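PDB 3IV6: putative Zn-dependent Alcohol Dehydrogenase from Rhodobacter sphaeroides, which binds S-adenosylmethionine in a Rossmann-type alpha/beta domain and, despite its name, is probably a methyltransferase-like protein of unconfirmed activity. Local coordinates for residues T71-S76 with G109-V114; A101-E106 with M135-G140; A28-D33 with T56-E61. All coordinates share one frame; numbering follows the deposited sequence.

Contact 1. Residues T71-S76 with G109-V114; sequences TVFDFS and GHFDFV. With SAM (S-adenosylmethionine), chain E.
Phe111 reaches from the loop before strand 113-117 to the side chains of Thr71 and Phe73, on strand 69-74. Phe73 and Phe111 come at each other from opposite directions. Their CE2 atoms are 3.9 Å apart. The ring planes stand at 88°, with centroids 5.8 Å apart. Phe111 CE2 lies at the edge of the Phe73 ring, in its plane. Phe73 CE2 meets the Phe111 ring obliquely. Thr71 crosses Phe111 at about a right angle. Its OG1 sits in the plane of the Phe111 ring, 3.5 Å from CE1. Chi1 of Thr71 (-68°) puts OG1 beside the backbone N and CG2 anti to it. That methyl lies over one face of the Phe73 ring, toward the rim. Ala50 and Ile52 of strand 48-52 and Leu138 of helix 125-139 also pack on Phe73.

At its C-terminal end, strand 69-74 meets the ligand. Asp74 grips the ribose with both carboxylate oxygens. Its OD1 accepts from O2' of SAM at 2.6 Å, and OD2 accepts from O3' at 2.7 Å. OD1 also takes Ser76 N on its anti lone pair, which makes an Asx turn. Ala54 N donates to OD2. These bonds fix the rotation of the carboxylate. Phe75 lays one ring face on the adenine, with C5 of SAM over the ring centre, 3.4 Å above its plane. An acidic residue at the C-terminal end of the second strand, holding both ribose hydroxyls, is the classic arrangement of Rossmann-fold methyltransferases. The chemistry is thus divided: mainly ring contacts, with one hydroxyl at a ring edge, join strand 69-74 to the loop before strand 113-117, while the polar grip on the ribose diol, which probably favours a ligand with both hydroxyls, sits at the strand's C-terminal end.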
loop_
_atom_site.group_PDB
_atom_site.type_symbol
_atom_site.label_atom_id
_atom_site.label_comp_id
_atom_site.label_asym_id
_atom_site.label_seq_id
_atom_site.Cartn_x
_atom_site.Cartn_y
_atom_site.Cartn_z
ATOM N N THR A 71 13.120 8.365 4.872
ATOM C CA THR A 71 13.620 7.270 4.059
ATOM C C THR A 71 12.402 6.679 3.349
ATOM O O THR A 71 11.384 6.445 3.987
ATOM C CB THR A 71 14.292 6.159 4.951
ATOM O OG1 THR A 71 15.497 6.655 5.549
ATOM C CG2 THR A 71 14.641 4.951 4.134
ATOM N N VAL A 72 12.495 6.439 2.046
ATOM C CA VAL A 72 11.416 5.775 1.323
ATOM C C VAL A 72 11.821 4.362 0.945
ATOM O O VAL A 72 12.937 4.147 0.489
ATOM C CB VAL A 72 11.077 6.506 0.016
ATOM C CG1 VAL A 72 9.972 5.761 -0.761
ATOM C CG2 VAL A 72 10.729 7.977 0.291
ATOM N N PHE A 73 10.906 3.413 1.134
ATOM C CA PHE A 73 11.098 2.024 0.737
ATOM C C PHE A 73 10.108 1.651 -0.346
ATOM O O PHE A 73 8.939 2.013 -0.284
ATOM C CB PHE A 73 10.916 1.103 1.929
ATOM C CG PHE A 73 11.946 1.309 2.998
ATOM C CD1 PHE A 73 13.298 1.108 2.726
ATOM C CD2 PHE A 73 11.575 1.711 4.294
ATOM C CE1 PHE A 73 14.252 1.279 3.697
ATOM C CE2 PHE A 73 12.550 1.908 5.299
ATOM C CZ PHE A 73 13.881 1.686 4.992
ATOM N N ASP A 74 10.577 0.925 -1.346
ATOM C CA ASP A 74 9.710 0.451 -2.415
ATOM C C ASP A 74 10.333 -0.773 -3.078
ATOM O O ASP A 74 11.570 -0.881 -3.175
ATOM C CB ASP A 74 9.491 1.559 -3.464
ATOM C CG ASP A 74 8.232 1.348 -4.280
ATOM O OD1 ASP A 74 8.205 0.402 -5.105
ATOM O OD2 ASP A 74 7.266 2.119 -4.066
ATOM N N PHE A 75 9.489 -1.699 -3.532
ATOM C CA PHE A 75 10.018 -2.924 -4.132
ATOM C C PHE A 75 10.208 -2.870 -5.651
ATOM O O PHE A 75 10.480 -3.882 -6.284
ATOM C CB PHE A 75 9.226 -4.153 -3.677
ATOM C CG PHE A 75 7.906 -4.292 -4.326
ATOM C CD1 PHE A 75 7.350 -3.228 -5.039
ATOM C CD2 PHE A 75 7.203 -5.474 -4.224
ATOM C CE1 PHE A 75 6.113 -3.343 -5.657
ATOM C CE2 PHE A 75 5.964 -5.587 -4.826
ATOM C CZ PHE A 75 5.420 -4.509 -5.548
ATOM N N SER A 76 10.083 -1.683 -6.213
ATOM C CA SER A 76 10.178 -1.460 -7.657
ATOM C C SER A 76 11.278 -0.459 -8.052
ATOM O O SER A 76 11.375 0.628 -7.498
ATOM C CB SER A 76 8.827 -0.997 -8.211
ATOM O OG SER A 76 9.004 -0.115 -9.304
ATOM N N GLY A 109 13.946 -1.069 14.552
ATOM C CA GLY A 109 13.780 0.032 15.488
ATOM C C GLY A 109 14.469 1.339 15.112
ATOM O O GLY A 109 14.777 2.194 15.959
ATOM N N HIS A 110 14.680 1.524 13.824
ATOM C CA HIS A 110 15.431 2.665 13.347
ATOM C C HIS A 110 14.566 3.894 13.064
ATOM O O HIS A 110 15.079 4.995 12.917
ATOM C CB HIS A 110 16.181 2.259 12.082
ATOM C CG HIS A 110 17.373 3.101 11.803
ATOM N ND1 HIS A 110 17.332 4.183 10.949
ATOM C CD2 HIS A 110 18.636 3.038 12.279
ATOM C CE1 HIS A 110 18.526 4.741 10.901
ATOM N NE2 HIS A 110 19.335 4.070 11.697
ATOM N N PHE A 111 13.252 3.716 12.969
ATOM C CA PHE A 111 12.369 4.845 12.637
ATOM C C PHE A 111 11.381 5.204 13.748
ATOM O O PHE A 111 10.888 4.312 14.429
ATOM C CB PHE A 111 11.644 4.559 11.322
ATOM C CG PHE A 111 12.573 4.385 10.172
ATOM C CD1 PHE A 111 13.049 5.486 9.478
ATOM C CD2 PHE A 111 13.005 3.141 9.806
ATOM C CE1 PHE A 111 13.939 5.342 8.425
ATOM C CE2 PHE A 111 13.893 2.999 8.755
ATOM C CZ PHE A 111 14.370 4.117 8.069
ATOM N N ASP A 112 11.103 6.497 13.937
ATOM C CA ASP A 112 10.040 6.896 14.872
ATOM C C ASP A 112 8.634 6.597 14.304
ATOM O O ASP A 112 7.708 6.219 15.049
ATOM C CB ASP A 112 10.114 8.387 15.203
ATOM C CG ASP A 112 11.365 8.766 15.968
ATOM O OD1 ASP A 112 11.921 9.848 15.676
ATOM O OD2 ASP A 112 11.785 7.985 16.861
ATOM N N PHE A 113 8.493 6.787 12.988
ATOM C CA PHE A 113 7.228 6.591 12.286
ATOM C C PHE A 113 7.368 5.815 10.990
ATOM O O PHE A 113 8.301 6.028 10.217
ATOM C CB PHE A 113 6.563 7.929 11.987
ATOM C CG PHE A 113 6.189 8.700 13.209
ATOM C CD1 PHE A 113 4.977 8.477 13.834
ATOM C CD2 PHE A 113 7.053 9.651 13.738
ATOM C CE1 PHE A 113 4.629 9.193 14.963
ATOM C CE2 PHE A 113 6.721 10.359 14.857
ATOM C CZ PHE A 113 5.507 10.139 15.475
ATOM N N VAL A 114 6.428 4.899 10.763
ATOM C CA VAL A 114 6.311 4.269 9.454
ATOM C C VAL A 114 4.936 4.613 8.920
ATOM O O VAL A 114 3.911 4.319 9.549
ATOM C CB VAL A 114 6.488 2.740 9.526
ATOM C CG1 VAL A 114 5.819 2.040 8.310
ATOM C CG2 VAL A 114 7.960 2.367 9.627
HETATM N N SAM E . 0.017 3.997 -4.480
HETATM C CA SAM E . -1.089 4.415 -3.638
HETATM C C SAM E . -0.774 5.714 -2.928
HETATM O O SAM E . 0.303 6.313 -3.047
HETATM O OXT SAM E . -1.661 6.162 -2.237
HETATM C CB SAM E . -1.504 3.308 -2.676
HETATM C CG SAM E . -0.896 1.926 -2.951
HETATM S SD SAM E . 0.798 1.632 -2.350
HETATM C CE SAM E . 1.314 3.255 -1.722
HETATM C "C5'" SAM E . 1.741 1.323 -3.885
HETATM C "C4'" SAM E . 3.240 1.600 -3.881
HETATM O "O4'" SAM E . 3.886 0.719 -2.978
HETATM C "C3'" SAM E . 3.892 1.341 -5.228
HETATM O "O3'" SAM E . 4.901 2.312 -5.381
HETATM C "C2'" SAM E . 4.570 -0.005 -5.078
HETATM O "O2'" SAM E . 5.774 -0.071 -5.812
HETATM C "C1'" SAM E . 4.869 -0.080 -3.591
HETATM N N9 SAM E . 4.760 -1.455 -3.086
HETATM C C8 SAM E . 3.733 -2.330 -3.330
HETATM N N7 SAM E . 4.008 -3.510 -2.711
HETATM C C5 SAM E . 5.202 -3.412 -2.063
HETATM C C6 SAM E . 5.941 -4.318 -1.279
HETATM N N6 SAM E . 5.529 -5.565 -1.036
HETATM N N1 SAM E . 7.147 -3.905 -0.770
HETATM C C2 SAM E . 7.607 -2.625 -1.052
HETATM N N3 SAM E . 6.888 -1.726 -1.802
HETATM C C4 SAM E . 5.694 -2.116 -2.307
#

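Contact 2. Residues A101-E106 with M135-G140; sequences AEIPKE and MLSLVG
The last turn of helix 125-139, which packs against the central sheet of the Rossmann-type domain, meets the loop that follows strand 93-96. Ile103 carries the loop's side of the contact. Its CB lies 3.5 Å from Ser137 OG, and CG1 comes to 3.8 Å from the same oxygen. CG1 also lies 4.0 Å from Ser137 CB. The CG2 branch of Ile103 is 3.8 Å from Ser137 OG. The hydroxyl therefore rests against the aliphatic base of the isoleucine. Ser137 turns OG anti to its own backbone N (chi1 177°), which brings OG against Ile103 CB. Ile103 CG2 takes a second partner, Leu138, and touches its CD2 at 3.6 Å. These two side chains cross at about a right angle.

Helix 125-139 leads from strand 113-117 to strand 143-149 in a right-handed beta-alpha-beta crossover. Leu138 also packs on Val114 of the first of these strands and on Ile99, one of the residues that bind S-adenosylmethionine. Cutting Ile103 back to an alanine would probably open a gap beside Leu138 CD2 and leave the loop less firmly seated on the helix. The backbones of Ser137 and Leu138 are hydrogen-bonded to those of Gly109 and Phe111, on the run of chain that leads into strand 113-117.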
loop_
_atom_site.group_PDB
_atom_site.type_symbol
_atom_site.label_atom_id
_atom_site.label_comp_id
_atom_site.label_asym_id
_atom_site.label_seq_id
_atom_site.Cartn_x
_atom_site.Cartn_y
_atom_site.Cartn_z
ATOM N N ALA A 101 9.136 -8.988 2.889
ATOM C CA ALA A 101 10.348 -9.737 3.125
ATOM C C ALA A 101 10.866 -9.370 4.518
ATOM O O ALA A 101 10.490 -8.336 5.095
ATOM C CB ALA A 101 11.380 -9.401 2.073
ATOM N N GLU A 102 11.731 -10.220 5.055
ATOM C CA GLU A 102 12.223 -9.974 6.384
ATOM C C GLU A 102 13.115 -8.741 6.369
ATOM O O GLU A 102 13.952 -8.576 5.484
ATOM C CB GLU A 102 12.931 -11.193 6.985
ATOM C CG GLU A 102 13.062 -11.074 8.492
ATOM C CD GLU A 102 13.723 -12.271 9.125
ATOM O OE1 GLU A 102 14.068 -13.228 8.389
ATOM O OE2 GLU A 102 13.897 -12.248 10.364
ATOM N N ILE A 103 12.914 -7.883 7.360
ATOM C CA ILE A 103 13.666 -6.645 7.461
ATOM C C ILE A 103 15.195 -6.845 7.726
ATOM O O ILE A 103 15.602 -7.643 8.577
ATOM C CB ILE A 103 12.988 -5.758 8.514
ATOM C CG1 ILE A 103 11.549 -5.515 8.073
ATOM C CG2 ILE A 103 13.749 -4.439 8.727
ATOM C CD1 ILE A 103 11.436 -4.949 6.663
ATOM N N PRO A 104 16.049 -6.131 6.989
ATOM C CA PRO A 104 17.475 -6.163 7.347
ATOM C C PRO A 104 17.708 -5.669 8.793
ATOM O O PRO A 104 17.161 -4.618 9.166
ATOM C CB PRO A 104 18.120 -5.178 6.349
ATOM C CG PRO A 104 17.150 -5.053 5.203
ATOM C CD PRO A 104 15.770 -5.339 5.775
ATOM N N LYS A 105 18.497 -6.401 9.583
ATOM C CA LYS A 105 18.724 -6.063 10.991
ATOM C C LYS A 105 19.216 -4.620 11.197
ATOM O O LYS A 105 18.901 -3.963 12.193
ATOM C CB LYS A 105 19.706 -7.059 11.621
ATOM C CG LYS A 105 21.093 -6.989 11.021
ATOM C CD LYS A 105 22.019 -8.105 11.468
ATOM C CE LYS A 105 23.471 -7.727 11.173
ATOM N NZ LYS A 105 24.458 -8.608 11.874
ATOM N N GLU A 106 19.982 -4.120 10.241
ATOM C CA GLU A 106 20.524 -2.773 10.354
ATOM C C GLU A 106 19.435 -1.718 10.341
ATOM O O GLU A 106 19.729 -0.547 10.424
ATOM C CB GLU A 106 21.600 -2.497 9.280
ATOM C CG GLU A 106 21.469 -3.361 8.008
ATOM C CD GLU A 106 21.865 -4.850 8.187
ATOM O OE1 GLU A 106 21.033 -5.754 7.895
ATOM O OE2 GLU A 106 23.020 -5.122 8.595
HETATM N N MSE A 135 6.571 -3.505 9.263
HETATM C CA MSE A 135 6.444 -2.111 9.644
HETATM C C MSE A 135 6.812 -1.947 11.133
HETATM O O MSE A 135 7.500 -0.991 11.547
HETATM C CB MSE A 135 5.028 -1.624 9.389
HETATM C CG MSE A 135 4.574 -1.655 7.951
HETATM SE SE MSE A 135 2.628 -1.382 7.715
HETATM C CE MSE A 135 2.414 -2.189 5.951
ATOM N N LEU A 136 6.341 -2.897 11.924
ATOM C CA LEU A 136 6.614 -2.946 13.344
ATOM C C LEU A 136 8.102 -3.145 13.613
ATOM O O LEU A 136 8.691 -2.554 14.521
ATOM C CB LEU A 136 5.801 -4.091 13.946
ATOM C CG LEU A 136 4.354 -3.672 14.210
ATOM C CD1 LEU A 136 3.556 -4.819 14.752
ATOM C CD2 LEU A 136 4.371 -2.499 15.158
ATOM N N SER A 137 8.706 -3.982 12.792
ATOM C CA SER A 137 10.120 -4.238 12.870
ATOM C C SER A 137 10.925 -2.966 12.601
ATOM O O SER A 137 11.934 -2.725 13.255
ATOM C CB SER A 137 10.478 -5.334 11.882
ATOM O OG SER A 137 11.863 -5.571 11.865
ATOM N N LEU A 138 10.470 -2.166 11.642
ATOM C CA LEU A 138 11.147 -0.921 11.298
ATOM C C LEU A 138 11.107 0.066 12.460
ATOM O O LEU A 138 12.110 0.704 12.780
ATOM C CB LEU A 138 10.514 -0.294 10.054
ATOM C CG LEU A 138 10.746 -1.030 8.732
ATOM C CD1 LEU A 138 10.038 -0.317 7.589
ATOM C CD2 LEU A 138 12.233 -1.166 8.446
ATOM N N VAL A 139 9.941 0.187 13.088
ATOM C CA VAL A 139 9.675 1.292 14.002
ATOM C C VAL A 139 10.195 0.987 15.403
ATOM O O VAL A 139 10.299 1.879 16.244
ATOM C CB VAL A 139 8.169 1.608 14.081
ATOM C CG1 VAL A 139 7.650 2.059 12.724
ATOM C CG2 VAL A 139 7.398 0.395 14.579
ATOM N N GLY A 140 10.521 -0.279 15.644
ATOM C CA GLY A 140 10.749 -0.763 16.993
ATOM C C GLY A 140 9.632 -0.377 17.944
ATOM O O GLY A 140 8.583 -1.018 17.977
#

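Contact 3. Residues A28-D33 with T56-E61; sequences AARPSD and TRFLIE. With SAM (S-adenosylmethionine), chain E.
Arg30 runs past the edge of Phe58 at the start of helix 57-65. From CB its chain turns to put CG between the backbone N and the carbonyl carbon (chi1 60°), then runs extended to NE. CD comes to the edge of the Phe58 ring, in its plane, 3.8 Å from CD2. NE follows at 3.6 Å from the same CD2. CZ then lies 3.9 Å from Phe58 CE2, and NH2 is the last atom to touch it. Phe58 CE2 thus sits over one face of the guanidinium, toward its rim. The two planes are 52° apart, so this is an oblique contact and not a flat stack. Arg57 CD lies over one face of the Phe58 ring.

Pro31 makes the second meeting, deeper in. Its CD packs on Thr56 CG2 at 3.7 Å, the two side chains crossing at about a right angle. Beside them lies the carboxylate of SAM, with its O 3.0 Å from Thr56 OG1. Ser55, the residue before, hydrogen-bonds SAM through OG. The loop after the first strand, leading into helix 57-65, is the usual seat of the methionine part of the cofactor in Rossmann-fold methyltransferases.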
loop_
_atom_site.group_PDB
_atom_site.type_symbol
_atom_site.label_atom_id
_atom_site.label_comp_id
_atom_site.label_asym_id
_atom_site.label_seq_id
_atom_site.Cartn_x
_atom_site.Cartn_y
_atom_site.Cartn_z
ATOM N N ALA A 28 -8.055 10.490 -6.579
ATOM C CA ALA A 28 -8.482 10.003 -5.254
ATOM C C ALA A 28 -7.714 8.762 -4.802
ATOM O O ALA A 28 -7.995 8.189 -3.761
ATOM C CB ALA A 28 -10.009 9.748 -5.209
ATOM N N ALA A 29 -6.754 8.325 -5.593
ATOM C CA ALA A 29 -6.067 7.094 -5.260
ATOM C C ALA A 29 -4.818 7.433 -4.442
ATOM O O ALA A 29 -4.085 6.553 -4.013
ATOM C CB ALA A 29 -5.724 6.310 -6.536
ATOM N N ARG A 30 -4.573 8.722 -4.253
ATOM C CA ARG A 30 -3.518 9.166 -3.354
ATOM C C ARG A 30 -4.109 10.033 -2.262
ATOM O O ARG A 30 -5.228 10.515 -2.399
ATOM C CB ARG A 30 -2.460 9.951 -4.106
ATOM C CG ARG A 30 -2.956 11.161 -4.772
ATOM C CD ARG A 30 -1.789 12.090 -5.014
ATOM N NE ARG A 30 -2.097 13.212 -5.898
ATOM C CZ ARG A 30 -2.295 13.095 -7.213
ATOM N NH1 ARG A 30 -2.239 11.883 -7.783
ATOM N NH2 ARG A 30 -2.568 14.186 -7.951
ATOM N N PRO A 31 -3.367 10.244 -1.169
ATOM C CA PRO A 31 -3.963 11.133 -0.160
ATOM C C PRO A 31 -4.155 12.544 -0.688
ATOM O O PRO A 31 -3.361 13.023 -1.460
ATOM C CB PRO A 31 -2.954 11.099 0.993
ATOM C CG PRO A 31 -2.109 9.867 0.733
ATOM C CD PRO A 31 -2.091 9.652 -0.726
ATOM N N SER A 32 -5.235 13.194 -0.289
ATOM C CA SER A 32 -5.388 14.653 -0.483
ATOM C C SER A 32 -4.419 15.516 0.380
ATOM O O SER A 32 -3.670 15.001 1.232
ATOM C CB SER A 32 -6.803 15.035 -0.125
ATOM O OG SER A 32 -7.002 14.690 1.236
ATOM N N ASP A 33 -4.431 16.828 0.182
ATOM C CA ASP A 33 -3.648 17.689 1.073
ATOM C C ASP A 33 -4.003 17.426 2.556
ATOM O O ASP A 33 -3.122 17.122 3.373
ATOM C CB ASP A 33 -3.812 19.171 0.733
ATOM C CG ASP A 33 -3.210 19.552 -0.623
ATOM O OD1 ASP A 33 -2.558 18.704 -1.288
ATOM O OD2 ASP A 33 -3.409 20.727 -1.019
ATOM N N THR A 56 3.823 7.497 -3.290
ATOM C CA THR A 56 3.181 8.568 -2.516
ATOM C C THR A 56 4.052 9.831 -2.453
ATOM O O THR A 56 4.473 10.303 -1.373
ATOM C CB THR A 56 2.786 8.119 -1.087
ATOM O OG1 THR A 56 2.547 6.709 -1.085
ATOM C CG2 THR A 56 1.515 8.809 -0.646
ATOM N N ARG A 57 4.245 10.400 -3.640
ATOM C CA ARG A 57 5.174 11.489 -3.844
ATOM C C ARG A 57 4.869 12.783 -3.077
ATOM O O ARG A 57 5.799 13.487 -2.686
ATOM C CB ARG A 57 5.331 11.769 -5.340
ATOM C CG ARG A 57 6.256 12.921 -5.627
ATOM C CD ARG A 57 5.473 14.139 -5.985
ATOM N NE ARG A 57 6.342 15.308 -6.026
ATOM C CZ ARG A 57 6.735 15.918 -7.141
ATOM N NH1 ARG A 57 6.322 15.504 -8.341
ATOM N NH2 ARG A 57 7.539 16.967 -7.046
ATOM N N PHE A 58 3.591 13.096 -2.861
ATOM C CA PHE A 58 3.242 14.370 -2.227
ATOM C C PHE A 58 3.254 14.251 -0.710
ATOM O O PHE A 58 3.659 15.180 -0.017
ATOM C CB PHE A 58 1.927 14.959 -2.788
ATOM C CG PHE A 58 1.977 15.161 -4.277
ATOM C CD1 PHE A 58 2.866 16.071 -4.827
ATOM C CD2 PHE A 58 1.205 14.385 -5.134
ATOM C CE1 PHE A 58 2.952 16.233 -6.201
ATOM C CE2 PHE A 58 1.291 14.541 -6.492
ATOM C CZ PHE A 58 2.166 15.466 -7.027
ATOM N N LEU A 59 2.852 13.085 -0.207
ATOM C CA LEU A 59 3.046 12.767 1.200
ATOM C C LEU A 59 4.527 12.820 1.576
ATOM O O LEU A 59 4.911 13.390 2.578
ATOM C CB LEU A 59 2.497 11.391 1.523
ATOM C CG LEU A 59 2.879 10.992 2.939
ATOM C CD1 LEU A 59 2.284 11.996 3.944
ATOM C CD2 LEU A 59 2.335 9.634 3.215
ATOM N N ILE A 60 5.375 12.238 0.752
ATOM C CA ILE A 60 6.787 12.249 1.068
ATOM C C ILE A 60 7.303 13.684 1.089
ATOM O O ILE A 60 8.122 14.045 1.922
ATOM C CB ILE A 60 7.552 11.343 0.083
ATOM C CG1 ILE A 60 7.231 9.865 0.385
ATOM C CG2 ILE A 60 9.055 11.625 0.105
ATOM C CD1 ILE A 60 7.156 8.923 -0.887
ATOM N N GLU A 61 6.786 14.519 0.196
ATOM C CA GLU A 61 7.293 15.883 0.045
ATOM C C GLU A 61 6.871 16.793 1.218
ATOM O O GLU A 61 7.634 17.667 1.619
ATOM C CB GLU A 61 6.853 16.440 -1.301
ATOM C CG GLU A 61 7.429 17.775 -1.705
ATOM C CD GLU A 61 7.091 18.100 -3.167
ATOM O OE1 GLU A 61 6.663 17.170 -3.911
ATOM O OE2 GLU A 61 7.264 19.274 -3.576
HETATM N N SAM E . 0.017 3.997 -4.480
HETATM C CA SAM E . -1.089 4.415 -3.638
HETATM C C SAM E . -0.774 5.714 -2.928
HETATM O O SAM E . 0.303 6.313 -3.047
HETATM O OXT SAM E . -1.661 6.162 -2.237
HETATM C CB SAM E . -1.504 3.308 -2.676
HETATM C CG SAM E . -0.896 1.926 -2.951
HETATM S SD SAM E . 0.798 1.632 -2.350
HETATM C CE SAM E . 1.314 3.255 -1.722
HETATM C "C5'" SAM E . 1.741 1.323 -3.885
HETATM C "C4'" SAM E . 3.240 1.600 -3.881
HETATM O "O4'" SAM E . 3.886 0.719 -2.978
HETATM C "C3'" SAM E . 3.892 1.341 -5.228
HETATM O "O3'" SAM E . 4.901 2.312 -5.381
HETATM C "C2'" SAM E . 4.570 -0.005 -5.078
HETATM O "O2'" SAM E . 5.774 -0.071 -5.812
HETATM C "C1'" SAM E . 4.869 -0.080 -3.591
HETATM N N9 SAM E . 4.760 -1.455 -3.086
HETATM C C8 SAM E . 3.733 -2.330 -3.330
HETATM N N7 SAM E . 4.008 -3.510 -2.711
HETATM C C5 SAM E . 5.202 -3.412 -2.063
HETATM C C6 SAM E . 5.941 -4.318 -1.279
HETATM N N6 SAM E . 5.529 -5.565 -1.036
HETATM N N1 SAM E . 7.147 -3.905 -0.770
HETATM C C2 SAM E . 7.607 -2.625 -1.052
HETATM N N3 SAM E . 6.888 -1.726 -1.802
HETATM C C4 SAM E . 5.694 -2.116 -2.307
#

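Contacts 1 and 3 both touch SAM, from different ends. Contact 1 holds the ribose and adenine, and contact 3 lies by the carboxylate. Their centres are about 16 Å apart. They follow in series along the chain, and Val72 CG2 packs on Ile60 CD1 at 3.9 Å. Contact 2 is closer to contact 1, about 9 Å between centres. There the end of helix 125-139 joins the loop 109-112: Gly109 N is 2.9 Å from Ser137 O, and Phe111 N is 3.2 Å from Leu138 O, both probable hydrogen bonds. Contacts 2 and 3 do not touch; their nearest atoms are about 11 Å apart. Contact 2 approaches the pocket through Ile99, next to Leu138.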